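PDB 5N40: putative invasin from Yersinia pseudotuberculosis IP 31758, which probably mediates attachment of the bacterium to host cells, as an invasin-type adhesin that ends in a C-type lectin-like domain. Local coordinates for residues 286-291 and 330-335; 303-308 and 347-352; 237-242 and 291-296. The protein carries 1 engineered substitution. All blocks are in the same frame, centred on the assembly; numbering follows the deposited sequence.

Contact 1 of 3, residues 286-291 and 330-335; sequences QLVSLY and GNYAYN
The N and CA of Gly330 sit over one face of the Tyr291 ring. The amide nitrogen is placed above the middle of the ring, 3.5 Å from its plane. The CA adds a CH-pi contact, standing 3.8 Å from the centroid of the Tyr291 ring and 17° off the ring normal. Glycine suits the spot for two reasons: without a side chain the backbone can settle directly on the ring, and its positive phi of 84° costs little. The tyrosine is swung round to meet it, because with chi1 at 168° its CG lies opposite the backbone N and the ring reaches out beside the helix.

One helical turn earlier, Val288 offers a single methyl. Its CG2, set opposite the carbonyl carbon, comes within 3.9 Å of Gly330 O and 4.3 Å of Tyr332 CD1. The branched valine presents a small apolar knob, which meets the Tyr332 ring obliquely, while Gly330 O lies in plane at the edge of that same ring. No hydrogen bond joins the two segments; van der Waals and CH-pi contacts carry this surface packing.

The inward-facing residues of helix 284-293 are occupied differently: Leu287 and Leu290 both rest on Phe244 of strand 242-245 and on Met327. Beyond the glycine, the chain enters strand 332-333, where Ala333 pairs through its backbone with Tyr324 of strand 321-325 and Tyr332 packs on Val325.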
loop_
_atom_site.group_PDB
_atom_site.type_symbol
_atom_site.label_atom_id
_atom_site.label_comp_id
_atom_site.label_asym_id
_atom_site.label_seq_id
_atom_site.Cartn_x
_atom_site.Cartn_y
_atom_site.Cartn_z
ATOM N N GLN A 286 33.519 -27.972 4.514
ATOM C CA GLN A 286 33.078 -26.867 3.666
ATOM C C GLN A 286 31.706 -26.363 4.095
ATOM O O GLN A 286 31.494 -25.155 4.235
ATOM C CB GLN A 286 33.065 -27.300 2.203
ATOM C CG GLN A 286 34.452 -27.283 1.567
ATOM C CD GLN A 286 34.529 -28.060 0.275
ATOM O OE1 GLN A 286 33.575 -28.722 -0.124
ATOM N NE2 GLN A 286 35.673 -27.981 -0.390
ATOM N N LEU A 287 30.764 -27.280 4.328
ATOM C CA LEU A 287 29.436 -26.879 4.780
ATOM C C LEU A 287 29.498 -26.185 6.133
ATOM O O LEU A 287 28.769 -25.221 6.376
ATOM C CB LEU A 287 28.511 -28.098 4.841
ATOM C CG LEU A 287 28.028 -28.617 3.490
ATOM C CD1 LEU A 287 27.421 -30.000 3.655
ATOM C CD2 LEU A 287 27.017 -27.653 2.864
ATOM N N VAL A 288 30.367 -26.657 7.032
ATOM C CA VAL A 288 30.481 -26.016 8.336
ATOM C C VAL A 288 31.038 -24.608 8.187
ATOM O O VAL A 288 30.625 -23.689 8.902
ATOM C CB VAL A 288 31.347 -26.868 9.284
ATOM C CG1 VAL A 288 31.628 -26.108 10.569
ATOM C CG2 VAL A 288 30.653 -28.190 9.595
ATOM N N SER A 289 31.982 -24.416 7.257
ATOM C CA SER A 289 32.523 -23.079 7.026
ATOM C C SER A 289 31.447 -22.131 6.499
ATOM O O SER A 289 31.463 -20.936 6.817
ATOM C CB SER A 289 33.700 -23.142 6.050
ATOM O OG SER A 289 33.246 -23.261 4.713
ATOM N N LEU A 290 30.516 -22.638 5.689
ATOM C CA LEU A 290 29.386 -21.813 5.265
ATOM C C LEU A 290 28.484 -21.476 6.450
ATOM O O LEU A 290 28.066 -20.320 6.611
ATOM C CB LEU A 290 28.600 -22.525 4.164
ATOM C CG LEU A 290 27.386 -21.775 3.593
ATOM C CD1 LEU A 290 27.818 -20.475 2.942
ATOM C CD2 LEU A 290 26.639 -22.647 2.600
ATOM N N TYR A 291 28.186 -22.466 7.301
ATOM C CA TYR A 291 27.444 -22.190 8.525
ATOM C C TYR A 291 28.100 -21.071 9.329
ATOM O O TYR A 291 27.422 -20.166 9.827
ATOM C CB TYR A 291 27.327 -23.447 9.395
ATOM C CG TYR A 291 26.820 -23.070 10.764
ATOM C CD1 TYR A 291 25.471 -22.788 10.970
ATOM C CD2 TYR A 291 27.689 -22.933 11.836
ATOM C CE1 TYR A 291 25.002 -22.400 12.214
ATOM C CE2 TYR A 291 27.233 -22.544 13.082
ATOM C CZ TYR A 291 25.887 -22.278 13.264
ATOM O OH TYR A 291 25.424 -21.883 14.495
ATOM N N GLY A 330 25.370 -25.990 12.643
ATOM C CA GLY A 330 26.732 -26.395 12.353
ATOM C C GLY A 330 27.106 -27.778 12.847
ATOM O O GLY A 330 28.245 -28.212 12.624
ATOM N N ASN A 331 26.196 -28.478 13.513
ATOM C CA ASN A 331 26.464 -29.843 13.942
ATOM C C ASN A 331 26.483 -30.784 12.741
ATOM O O ASN A 331 25.849 -30.533 11.715
ATOM C CB ASN A 331 25.408 -30.292 14.952
ATOM C CG ASN A 331 25.353 -29.394 16.173
ATOM O OD1 ASN A 331 24.276 -29.024 16.642
ATOM N ND2 ASN A 331 26.521 -29.032 16.690
ATOM N N TYR A 332 27.230 -31.878 12.872
ATOM C CA TYR A 332 27.322 -32.871 11.810
ATOM C C TYR A 332 27.347 -34.259 12.426
ATOM O O TYR A 332 27.765 -34.434 13.574
ATOM C CB TYR A 332 28.562 -32.663 10.932
ATOM C CG TYR A 332 29.870 -32.653 11.688
ATOM C CD1 TYR A 332 30.301 -31.512 12.356
ATOM C CD2 TYR A 332 30.682 -33.780 11.725
ATOM C CE1 TYR A 332 31.502 -31.497 13.046
ATOM C CE2 TYR A 332 31.884 -33.773 12.411
ATOM C CZ TYR A 332 32.287 -32.631 13.069
ATOM O OH TYR A 332 33.484 -32.623 13.752
ATOM N N ALA A 333 26.898 -35.247 11.657
ATOM C CA ALA A 333 26.723 -36.590 12.196
ATOM C C ALA A 333 26.498 -37.566 11.049
ATOM O O ALA A 333 26.503 -37.192 9.872
ATOM C CB ALA A 333 25.565 -36.630 13.195
ATOM N N TYR A 334 26.336 -38.838 11.412
ATOM C CA TYR A 334 25.935 -39.890 10.489
ATOM C C TYR A 334 24.981 -40.815 11.234
ATOM O O TYR A 334 24.770 -40.677 12.442
ATOM C CB TYR A 334 27.143 -40.658 9.943
ATOM C CG TYR A 334 27.860 -41.479 10.988
ATOM C CD1 TYR A 334 28.837 -40.912 11.799
ATOM C CD2 TYR A 334 27.558 -42.824 11.167
ATOM C CE1 TYR A 334 29.494 -41.665 12.760
ATOM C CE2 TYR A 334 28.209 -43.583 12.123
ATOM C CZ TYR A 334 29.175 -42.999 12.917
ATOM O OH TYR A 334 29.821 -43.755 13.867
ATOM N N ASN A 335 24.389 -41.760 10.506
ATOM C CA ASN A 335 23.387 -42.654 11.087
ATOM C C ASN A 335 23.546 -44.042 10.475
ATOM O O ASN A 335 23.050 -44.305 9.375
ATOM C CB ASN A 335 21.980 -42.115 10.867
ATOM C CG ASN A 335 20.923 -42.968 11.534
ATOM O OD1 ASN A 335 19.936 -43.351 10.908
ATOM N ND2 ASN A 335 21.134 -43.287 12.809
#

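Contact 2 of 3, residues 303-308 and 347-352; sequences AGWPTM and NVSCSL
Ser349 meets the indole of Trp305 at the far end of its six-membered ring, where OG stands 3.4 Å from CZ3 of Trp305. The approach is oblique to the ring, and the serine CB follows at 3.9 Å from the same Trp305 CZ3. A second link between the segments runs through water. One ordered molecule takes a hydrogen bond from Asn347 ND2 at 2.8 Å and gives a weak one to Pro306 O at 3.0 Å. The two protein atoms, Asn347 ND2 and Pro306 O, are themselves 3.8 Å apart, so the water bridges what they do not span directly.

The next shell fixes each of these groups. With CG beside the backbone N and opposite the carbonyl carbon (chi1 -64°), the indole extends across to the serine, while its NE1 bonds to Ala234 O and thereby pins the rotation of the ring. Ser349 OG is spoken for by Lys245 O, which makes a serine apt here: it is small enough to fit beside the tryptophan and still able to bond that backbone carbonyl, which satisfies its own buried hydroxyl. Asn347 ND2 also bonds to Gln309 O, so the amide nitrogen has two acceptors, the water and that carbonyl, and Pro306 O receives Tyr311 OH besides the water. Just ahead of the tryptophan, Gly304 leaves helix 298-301 with a positive phi of 88°, a conformation glycine adopts easily, and so redirects the chain.

Outside this shell, a disulfide from Cys350 to Cys279 fastens the C-terminal residues. Separately, the backbone pairing of Cys350 with Lys245 of strand 242-245 sets them beside the early hairpin, as in the looped topology of the C-type lectin-like fold.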
loop_
_atom_site.group_PDB
_atom_site.type_symbol
_atom_site.label_atom_id
_atom_site.label_comp_id
_atom_site.label_asym_id
_atom_site.label_seq_id
_atom_site.Cartn_x
_atom_site.Cartn_y
_atom_site.Cartn_z
ATOM N N ALA A 303 19.833 -15.881 4.241
ATOM C CA ALA A 303 19.862 -16.356 2.860
ATOM C C ALA A 303 18.591 -17.069 2.432
ATOM O O ALA A 303 18.387 -17.253 1.228
ATOM C CB ALA A 303 21.051 -17.302 2.642
ATOM N N GLY A 304 17.744 -17.473 3.375
ATOM C CA GLY A 304 16.478 -18.096 3.067
ATOM C C GLY A 304 16.491 -19.602 2.892
ATOM O O GLY A 304 15.422 -20.186 2.689
ATOM N N TRP A 305 17.644 -20.266 2.985
ATOM C CA TRP A 305 17.656 -21.702 2.700
ATOM C C TRP A 305 16.932 -22.476 3.804
ATOM O O TRP A 305 17.008 -22.100 4.976
ATOM C CB TRP A 305 19.084 -22.228 2.566
ATOM C CG TRP A 305 19.836 -21.662 1.417
ATOM C CD1 TRP A 305 19.485 -20.592 0.654
ATOM C CD2 TRP A 305 21.090 -22.129 0.901
ATOM N NE1 TRP A 305 20.434 -20.366 -0.311
ATOM C CE2 TRP A 305 21.434 -21.294 -0.178
ATOM C CE3 TRP A 305 21.947 -23.174 1.247
ATOM C CZ2 TRP A 305 22.598 -21.472 -0.921
ATOM C CZ3 TRP A 305 23.114 -23.346 0.509
ATOM C CH2 TRP A 305 23.424 -22.502 -0.560
ATOM N N PRO A 306 16.219 -23.555 3.463
ATOM C CA PRO A 306 15.494 -24.333 4.483
ATOM C C PRO A 306 16.454 -25.182 5.303
ATOM O O PRO A 306 17.243 -25.951 4.746
ATOM C CB PRO A 306 14.552 -25.213 3.653
ATOM C CG PRO A 306 15.281 -25.391 2.359
ATOM C CD PRO A 306 16.009 -24.101 2.109
ATOM N N THR A 307 16.351 -25.083 6.630
ATOM C CA THR A 307 17.349 -25.686 7.512
ATOM C C THR A 307 16.785 -26.720 8.483
ATOM O O THR A 307 17.538 -27.227 9.325
ATOM C CB THR A 307 18.078 -24.600 8.310
ATOM O OG1 THR A 307 17.133 -23.854 9.082
ATOM C CG2 THR A 307 18.855 -23.673 7.388
ATOM N N MET A 308 15.498 -27.059 8.403
ATOM C CA MET A 308 14.961 -28.054 9.334
ATOM C C MET A 308 15.528 -29.446 9.072
ATOM O O MET A 308 15.561 -30.277 9.987
ATOM C CB MET A 308 13.433 -28.097 9.258
ATOM C CG MET A 308 12.751 -26.917 9.923
ATOM S SD MET A 308 10.948 -27.023 9.828
ATOM C CE MET A 308 10.463 -25.691 10.923
ATOM N N ASN A 347 18.685 -32.775 2.251
ATOM C CA ASN A 347 18.954 -31.669 1.346
ATOM C C ASN A 347 20.299 -31.845 0.657
ATOM O O ASN A 347 21.232 -32.438 1.207
ATOM C CB ASN A 347 18.955 -30.346 2.108
ATOM C CG ASN A 347 17.558 -29.853 2.443
ATOM O OD1 ASN A 347 16.722 -29.676 1.559
ATOM N ND2 ASN A 347 17.303 -29.621 3.725
ATOM N N VAL A 348 20.403 -31.299 -0.553
ATOM C CA VAL A 348 21.670 -31.238 -1.270
ATOM C C VAL A 348 21.909 -29.806 -1.733
ATOM O O VAL A 348 21.119 -29.253 -2.514
ATOM C CB VAL A 348 21.713 -32.208 -2.463
ATOM C CG1 VAL A 348 23.026 -32.073 -3.219
ATOM C CG2 VAL A 348 21.532 -33.637 -1.981
ATOM N N SER A 349 22.988 -29.210 -1.234
ATOM C CA SER A 349 23.556 -27.988 -1.785
ATOM C C SER A 349 24.763 -28.384 -2.621
ATOM O O SER A 349 25.757 -28.904 -2.093
ATOM C CB SER A 349 23.951 -27.012 -0.681
ATOM O OG SER A 349 24.641 -25.895 -1.222
ATOM N N CYS A 350 24.675 -28.141 -3.918
ATOM C CA CYS A 350 25.732 -28.534 -4.834
ATOM C C CYS A 350 26.914 -27.575 -4.728
ATOM O O CYS A 350 26.745 -26.373 -4.499
ATOM C CB CYS A 350 25.190 -28.568 -6.264
ATOM S SG CYS A 350 23.926 -29.875 -6.551
ATOM N N SER A 351 28.119 -28.124 -4.874
ATOM C CA SER A 351 29.337 -27.328 -4.924
ATOM C C SER A 351 29.601 -26.944 -6.373
ATOM O O SER A 351 29.628 -27.810 -7.253
ATOM C CB SER A 351 30.520 -28.112 -4.343
ATOM O OG SER A 351 31.684 -27.308 -4.272
ATOM N N LEU A 352 29.772 -25.648 -6.622
ATOM C CA LEU A 352 29.861 -25.142 -7.989
ATOM C C LEU A 352 31.268 -24.671 -8.346
ATOM O O LEU A 352 32.244 -24.937 -7.641
ATOM C CB LEU A 352 28.870 -23.991 -8.194
ATOM C CG LEU A 352 27.428 -24.235 -7.742
ATOM C CD1 LEU A 352 26.613 -22.984 -7.987
ATOM C CD2 LEU A 352 26.818 -25.428 -8.457
ATOM O OXT LEU A 352 31.457 -24.009 -9.366
HETATM O O HOH W 1 15.453 -28.309 5.417
#

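Contact 3 of 3, residues 237-242 and 291-296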
loop_
_atom_site.group_PDB
_atom_site.type_symbol
_atom_site.label_atom_id
_atom_site.label_comp_id
_atom_site.label_asym_id
_atom_site.label_seq_id
_atom_site.Cartn_x
_atom_site.Cartn_y
_atom_site.Cartn_z
ATOM N N LEU A 237 25.717 -19.198 -2.371
ATOM C CA LEU A 237 26.477 -18.549 -1.315
ATOM C C LEU A 237 27.935 -18.974 -1.445
ATOM O O LEU A 237 28.232 -20.071 -1.916
ATOM C CB LEU A 237 25.955 -18.919 0.076
ATOM C CG LEU A 237 24.498 -18.560 0.403
ATOM C CD1 LEU A 237 24.073 -19.267 1.680
ATOM C CD2 LEU A 237 24.324 -17.055 0.545
ATOM N N THR A 238 28.843 -18.101 -1.032
ATOM C CA THR A 238 30.269 -18.389 -1.130
ATOM C C THR A 238 30.943 -18.264 0.228
ATOM O O THR A 238 30.680 -17.329 0.990
ATOM C CB THR A 238 30.933 -17.458 -2.145
ATOM O OG1 THR A 238 30.290 -17.609 -3.420
ATOM C CG2 THR A 238 32.417 -17.773 -2.286
ATOM N N ALA A 239 31.835 -19.208 0.520
ATOM C CA ALA A 239 32.624 -19.164 1.744
ATOM C C ALA A 239 34.043 -19.605 1.409
ATOM O O ALA A 239 34.279 -20.779 1.112
ATOM C CB ALA A 239 32.016 -20.038 2.838
ATOM N N SER A 240 34.966 -18.645 1.423
ATOM C CA SER A 240 36.394 -18.894 1.257
ATOM C C SER A 240 36.681 -19.750 0.021
ATOM O O SER A 240 37.309 -20.811 0.083
ATOM C CB SER A 240 36.956 -19.525 2.530
ATOM O OG SER A 240 36.770 -18.628 3.614
ATOM N N GLY A 241 36.221 -19.249 -1.126
ATOM C CA GLY A 241 36.518 -19.870 -2.399
ATOM C C GLY A 241 35.700 -21.091 -2.740
ATOM O O GLY A 241 35.985 -21.742 -3.748
ATOM N N VAL A 242 34.694 -21.429 -1.935
ATOM C CA VAL A 242 33.793 -22.540 -2.214
ATOM C C VAL A 242 32.399 -21.955 -2.391
ATOM O O VAL A 242 31.948 -21.161 -1.559
ATOM C CB VAL A 242 33.821 -23.594 -1.089
ATOM C CG1 VAL A 242 32.951 -24.799 -1.447
ATOM C CG2 VAL A 242 35.258 -24.044 -0.815
ATOM N N TYR A 291 28.186 -22.466 7.301
ATOM C CA TYR A 291 27.444 -22.190 8.525
ATOM C C TYR A 291 28.100 -21.071 9.329
ATOM O O TYR A 291 27.422 -20.166 9.827
ATOM C CB TYR A 291 27.327 -23.447 9.395
ATOM C CG TYR A 291 26.820 -23.070 10.764
ATOM C CD1 TYR A 291 25.471 -22.788 10.970
ATOM C CD2 TYR A 291 27.689 -22.933 11.836
ATOM C CE1 TYR A 291 25.002 -22.400 12.214
ATOM C CE2 TYR A 291 27.233 -22.544 13.082
ATOM C CZ TYR A 291 25.887 -22.278 13.264
ATOM O OH TYR A 291 25.424 -21.883 14.495
ATOM N N ASN A 292 29.426 -21.133 9.492
ATOM C CA ASN A 292 30.123 -20.139 10.305
ATOM C C ASN A 292 29.973 -18.733 9.738
ATOM O O ASN A 292 30.052 -17.749 10.486
ATOM C CB ASN A 292 31.602 -20.508 10.421
ATOM C CG ASN A 292 31.837 -21.696 11.334
ATOM O OD1 ASN A 292 31.054 -21.958 12.249
ATOM N ND2 ASN A 292 32.926 -22.414 11.098
ATOM N N LEU A 293 29.775 -18.612 8.425
ATOM C CA LEU A 293 29.530 -17.307 7.826
ATOM C C LEU A 293 28.136 -16.796 8.174
ATOM O O LEU A 293 27.946 -15.591 8.389
ATOM C CB LEU A 293 29.711 -17.404 6.312
ATOM C CG LEU A 293 30.409 -16.265 5.576
ATOM C CD1 LEU A 293 31.803 -16.029 6.126
ATOM C CD2 LEU A 293 30.482 -16.602 4.096
ATOM N N TYR A 294 27.154 -17.696 8.248
ATOM C CA TYR A 294 25.761 -17.349 8.542
ATOM C C TYR A 294 25.260 -18.222 9.687
ATOM O O TYR A 294 24.435 -19.122 9.483
ATOM C CB TYR A 294 24.882 -17.537 7.303
ATOM C CG TYR A 294 25.409 -16.843 6.069
ATOM C CD1 TYR A 294 25.180 -15.491 5.857
ATOM C CD2 TYR A 294 26.143 -17.542 5.116
ATOM C CE1 TYR A 294 25.669 -14.852 4.722
ATOM C CE2 TYR A 294 26.632 -16.914 3.987
ATOM C CZ TYR A 294 26.395 -15.572 3.794
ATOM O OH TYR A 294 26.890 -14.959 2.657
ATOM N N PRO A 295 25.736 -17.984 10.908
ATOM C CA PRO A 295 25.483 -18.914 12.014
ATOM C C PRO A 295 24.116 -18.674 12.649
ATOM O O PRO A 295 23.380 -17.763 12.275
ATOM C CB PRO A 295 26.622 -18.594 12.982
ATOM C CG PRO A 295 26.838 -17.129 12.808
ATOM C CD PRO A 295 26.546 -16.830 11.342
ATOM N N LEU A 296 23.777 -19.522 13.625
ATOM C CA LEU A 296 22.577 -19.320 14.447
ATOM C C LEU A 296 21.308 -19.308 13.592
ATOM O O LEU A 296 20.378 -18.537 13.838
ATOM C CB LEU A 296 22.690 -18.028 15.260
ATOM C CG LEU A 296 24.048 -17.777 15.912
ATOM C CD1 LEU A 296 24.058 -16.422 16.567
ATOM C CD2 LEU A 296 24.400 -18.871 16.918
HETATM O O HOH W 2 28.734 -15.575 0.687
#
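Thr238 O receives the shortest polar bond of this contact, from a water 2.6 Å away. The same water lies 2.8 Å from Tyr294 OH, in the plane of the phenol ring and at its edge, so it ties the backbone of a beta hairpin to the residue just beyond helix 284-293. The hairpin belongs to the C-type lectin-like domain: strands 236-239 and 242-245 are joined by a type I' turn from Ala239 to Val242, closed by backbone bonds in both directions between these two residues. Ser240 and Gly241 make the bend with positive phi, which glycine accepts readily.

Apolar groups fill in around the water bridge. Leu237 and Tyr294 run slantwise to one another, with Leu237 CD2 3.9 Å from Tyr294 OH and close to the adjoining ring carbons. A tyrosine fits because its ring can pack on leucine while its hydroxyl reaches the water. Leu293 is more tightly placed: its CD2 comes to 3.2 Å from Thr238 O and 4.0 Å from Ala239 CB. Its chi1 of -140° falls away from any staggered position, which may reflect some strain, although the side chain is largely exposed. The single methyl of Ala239 lets the helix come near, and the same methyl also touches Ser289.

Past the helix, the chain turns back over its own tyrosine. Pro295 CA sits 3.5 Å above the Tyr291 ring plane, offset toward the rim, and Leu296 N bonds to Tyr291 OH at 3.0 Å, nearly straight, with an N-H...O angle of 170°.

All three contacts fall within the adhesion domain, their centres only 11 to 12 Å apart. Helix 284-293 serves both contact 1 and contact 3, which share Tyr291 as a common element, packed from both sides. Along the chain contact 3 closes before contact 2 opens, whereas the segments of contact 1 alternate with those of both others. Packing joins the three directly. Leu290, from the helix of contact 1, touches Trp305 of contact 2 and Leu237 of contact 3, and Leu237 in turn meets Trp305. Ser351 of contact 2 touches Val242 of contact 3, so the hairpin, the helix and the C-terminal residues, distant in sequence, pack as one unit of the C-type lectin-like domain.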